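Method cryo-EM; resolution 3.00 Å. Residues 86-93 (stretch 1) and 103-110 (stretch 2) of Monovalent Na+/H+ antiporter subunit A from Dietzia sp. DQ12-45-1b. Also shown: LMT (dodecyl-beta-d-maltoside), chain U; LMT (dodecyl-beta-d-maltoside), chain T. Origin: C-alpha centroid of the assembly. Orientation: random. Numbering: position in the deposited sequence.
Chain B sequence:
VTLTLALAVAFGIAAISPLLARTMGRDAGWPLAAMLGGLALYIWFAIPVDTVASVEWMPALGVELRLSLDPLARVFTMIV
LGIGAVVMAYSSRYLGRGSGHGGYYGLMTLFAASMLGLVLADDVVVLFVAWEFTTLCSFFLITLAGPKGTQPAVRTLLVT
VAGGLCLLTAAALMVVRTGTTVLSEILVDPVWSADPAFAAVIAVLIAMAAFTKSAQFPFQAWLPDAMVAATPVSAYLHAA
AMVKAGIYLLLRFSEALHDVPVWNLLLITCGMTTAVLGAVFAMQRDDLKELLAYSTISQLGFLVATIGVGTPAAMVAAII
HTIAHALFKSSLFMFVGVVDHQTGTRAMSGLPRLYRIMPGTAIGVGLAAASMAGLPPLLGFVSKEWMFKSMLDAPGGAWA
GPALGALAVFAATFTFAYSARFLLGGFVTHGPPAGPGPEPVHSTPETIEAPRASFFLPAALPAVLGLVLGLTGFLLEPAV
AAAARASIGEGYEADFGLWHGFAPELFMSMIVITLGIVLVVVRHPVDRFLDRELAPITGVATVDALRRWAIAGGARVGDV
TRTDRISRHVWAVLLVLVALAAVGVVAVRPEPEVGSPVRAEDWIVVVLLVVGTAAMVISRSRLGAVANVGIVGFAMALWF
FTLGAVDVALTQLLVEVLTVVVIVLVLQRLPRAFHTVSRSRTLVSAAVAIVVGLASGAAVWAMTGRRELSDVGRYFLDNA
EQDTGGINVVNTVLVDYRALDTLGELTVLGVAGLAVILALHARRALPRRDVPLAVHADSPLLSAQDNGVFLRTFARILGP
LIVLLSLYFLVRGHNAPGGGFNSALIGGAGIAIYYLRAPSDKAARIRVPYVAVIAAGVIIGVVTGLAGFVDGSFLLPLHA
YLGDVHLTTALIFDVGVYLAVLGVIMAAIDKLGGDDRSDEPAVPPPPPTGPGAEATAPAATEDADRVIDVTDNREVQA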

# COMPACT_ATOMS: atom_id res chain seq x y z
N VAL B 86 -6.32 45.49 26.53
CA VAL B 86 -6.36 45.59 27.99
C VAL B 86 -5.84 44.31 28.62
O VAL B 86 -5.21 44.34 29.68
N VAL B 87 -6.03 43.16 27.96
CA VAL B 87 -5.51 41.91 28.50
C VAL B 87 -4.00 41.85 28.35
O VAL B 87 -3.31 41.31 29.21
N MET B 88 -3.45 42.44 27.28
CA MET B 88 -1.99 42.53 27.18
C MET B 88 -1.43 43.45 28.26
O MET B 88 -0.40 43.14 28.88
N ALA B 89 -2.09 44.59 28.50
CA ALA B 89 -1.65 45.50 29.54
C ALA B 89 -1.73 44.85 30.92
O ALA B 89 -0.92 45.16 31.80
N TYR B 90 -2.69 43.96 31.12
CA TYR B 90 -2.80 43.26 32.40
C TYR B 90 -1.79 42.12 32.50
O TYR B 90 -1.22 41.88 33.58
N SER B 91 -1.54 41.42 31.40
CA SER B 91 -0.62 40.29 31.39
C SER B 91 0.83 40.73 31.45
O SER B 91 1.69 39.92 31.83
N SER B 92 1.13 41.97 31.08
CA SER B 92 2.50 42.45 31.23
C SER B 92 2.92 42.49 32.69
O SER B 92 4.11 42.41 33.00
N ARG B 93 1.96 42.63 33.61
CA ARG B 93 2.23 42.59 35.04
C ARG B 93 1.77 41.30 35.71
O ARG B 93 2.22 41.02 36.82
N GLY B 103 5.85 32.06 23.71
CA GLY B 103 4.77 31.12 23.44
C GLY B 103 3.41 31.64 23.86
O GLY B 103 2.39 31.27 23.29
N TYR B 104 3.38 32.51 24.87
CA TYR B 104 2.12 33.07 25.33
C TYR B 104 1.68 34.25 24.47
O TYR B 104 0.50 34.34 24.10
N TYR B 105 2.60 35.15 24.14
CA TYR B 105 2.24 36.34 23.39
C TYR B 105 1.98 36.02 21.92
O TYR B 105 1.02 36.51 21.33
N GLY B 106 2.84 35.19 21.32
CA GLY B 106 2.65 34.80 19.94
C GLY B 106 1.34 34.09 19.69
O GLY B 106 0.91 33.99 18.53
N LEU B 107 0.69 33.59 20.74
CA LEU B 107 -0.64 33.00 20.63
C LEU B 107 -1.74 33.97 21.01
O LEU B 107 -2.75 34.06 20.31
N MET B 108 -1.57 34.72 22.10
CA MET B 108 -2.62 35.62 22.55
C MET B 108 -2.79 36.81 21.61
O MET B 108 -3.86 37.44 21.63
N THR B 109 -1.79 37.13 20.80
CA THR B 109 -1.95 38.15 19.77
C THR B 109 -2.37 37.53 18.44
O THR B 109 -3.08 38.18 17.66
N LEU B 110 -1.94 36.30 18.15
CA LEU B 110 -2.49 35.59 17.01
C LEU B 110 -3.95 35.26 17.22
O LEU B 110 -4.71 35.14 16.26

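Residues 86-93 and 103-110 are helical and run nearly antiparallel, at 168°. Their axes come no closer than 11.4 Å, so side chains must fill the gap. The contact buries 314 Å² in total. Met88 and Met108 mark the register, with CA atoms 8.3 Å apart.

Apolar contacts centre on Met88, which has the largest covered area. Its CA-to-CB bond points sideways, but its m, m, t rotamer brings the end of the chain nearer to the second helix. Met88 CE lies 3.5 Å from Met108 CB and 3.6 Å from Thr109 CG2. Met88 CE also sits 3.3 Å from the backbone atom Met108 O. Val87 (t) and Met108 (m, m, m) both point toward the opposing helix. They meet at Val87 CG1 and Met108 CE, 3.6 Å apart.

One sulfur-aromatic contact is present. Met88 SD is 4.1 Å from Tyr105 CD1 and lies at the edge of that ring, near its plane. Tyr105 (chi1 m) starts sideways, and its end comes nearer to the first helix. Tyr105 OH reaches 3.7 Å from Ser92 CA.

The polar contact is a weak hydrogen bond from Ser91 OG to Tyr104 OH, 2.9 Å long. Ser91 and Tyr104 both have chi1 t and point toward the other helix, so their hydroxyls can meet. Thr109 (p) turns its hydroxyl back to its own helix: Thr109 OG1 donates to Tyr105 O at 2.9 Å.

Two dodecyl-maltoside molecules contact the second helix. Gly103 CA is 3.6 Å from C3 of the chain U detergent, and Leu107 CD2 is 3.6 Å from its C10. Gly106 O is 3.2 Å from C10 of the chain T detergent. Neither glycine has a side chain, which leaves room for the alkyl tails. The CA-to-CB bond of Leu107 (m, t) points sideways, and the end of its side chain leads away from the first helix.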

# COMPACT_ATOMS: atom_id res chain seq x y z
CB VAL B 86 -7.78 45.95 28.47
CG1 VAL B 86 -7.87 45.93 29.98
CG2 VAL B 86 -8.20 47.30 27.92
CB VAL B 87 -6.20 40.71 27.83
CG1 VAL B 87 -5.38 39.46 27.98
CG2 VAL B 87 -7.58 40.50 28.44
CB MET B 88 -1.59 43.04 25.80
CG MET B 88 -1.94 42.09 24.68
SD MET B 88 -1.53 40.39 25.06
CE MET B 88 -2.38 39.59 23.71
CB ALA B 89 -2.48 46.78 29.51
CB TYR B 90 -4.22 42.74 32.58
CG TYR B 90 -4.38 41.64 33.60
CD1 TYR B 90 -4.52 41.94 34.94
CD2 TYR B 90 -4.40 40.31 33.22
CE1 TYR B 90 -4.67 40.94 35.88
CE2 TYR B 90 -4.55 39.31 34.14
CZ TYR B 90 -4.68 39.63 35.47
OH TYR B 90 -4.83 38.63 36.40
CB SER B 91 -0.84 39.44 30.15
OG SER B 91 0.08 38.37 30.10
CB SER B 92 2.65 43.84 30.61
OG SER B 92 3.96 44.32 30.79
CB ARG B 93 1.57 43.78 35.75
CG ARG B 93 2.34 45.08 35.63
CD ARG B 93 3.83 44.86 35.84
NE ARG B 93 4.62 45.99 35.36
CZ ARG B 93 5.88 45.90 34.96
NH1 ARG B 93 6.52 46.98 34.54
NH2 ARG B 93 6.50 44.73 34.99
CB TYR B 104 2.24 33.49 26.80
CG TYR B 104 1.12 34.36 27.31
CD1 TYR B 104 1.18 35.74 27.20
CD2 TYR B 104 0.00 33.80 27.91
CE1 TYR B 104 0.16 36.54 27.66
CE2 TYR B 104 -1.02 34.59 28.38
CZ TYR B 104 -0.93 35.96 28.25
OH TYR B 104 -1.95 36.75 28.71
CB TYR B 105 3.32 37.41 23.54
CG TYR B 105 3.30 38.09 24.88
CD1 TYR B 105 2.30 38.98 25.21
CD2 TYR B 105 4.28 37.83 25.82
CE1 TYR B 105 2.27 39.60 26.43
CE2 TYR B 105 4.27 38.45 27.05
CZ TYR B 105 3.26 39.33 27.35
OH TYR B 105 3.24 39.95 28.58
CB LEU B 107 -0.74 31.75 21.50
CG LEU B 107 -0.00 30.52 20.99
CD1 LEU B 107 -0.15 29.37 21.96
CD2 LEU B 107 -0.53 30.14 19.62
CB MET B 108 -2.32 36.10 23.96
CG MET B 108 -2.73 35.12 25.04
SD MET B 108 -4.51 35.11 25.28
CE MET B 108 -4.78 36.84 25.65
CB THR B 109 -0.65 38.94 19.58
OG1 THR B 109 0.34 38.10 18.99
CG2 THR B 109 -0.14 39.44 20.92
CB LEU B 110 -1.68 34.31 16.75
CG LEU B 110 -2.05 33.49 15.51
CD1 LEU B 110 -0.80 33.14 14.74
CD2 LEU B 110 -2.80 32.24 15.91
C1 LMT U . 6.81 28.10 25.83
C2 LMT U . 5.69 27.57 24.98
C3 LMT U . 5.87 27.67 23.51
C4 LMT U . 4.53 27.44 22.88
C5 LMT U . 4.64 27.47 21.39
C6 LMT U . 3.30 27.50 20.73
C7 LMT U . 3.47 27.55 19.24
C8 LMT U . 2.14 27.77 18.61
C9 LMT U . 2.19 27.89 17.12
C10 LMT U . 0.92 28.55 16.68
C11 LMT U . -0.08 27.54 16.19
C12 LMT U . -1.15 28.18 15.37
C1 LMT T . 9.93 29.87 24.45
C2 LMT T . 9.96 30.64 23.17
C3 LMT T . 9.12 30.11 22.06
C4 LMT T . 9.37 30.97 20.85
C5 LMT T . 8.41 30.62 19.76
C6 LMT T . 7.07 31.24 19.97
C7 LMT T . 6.09 30.67 18.99
C8 LMT T . 4.89 31.55 18.93
C9 LMT T . 4.79 32.36 17.68
C10 LMT T . 3.36 32.32 17.24
C11 LMT T . 3.09 33.32 16.16
C12 LMT T . 3.61 32.85 14.84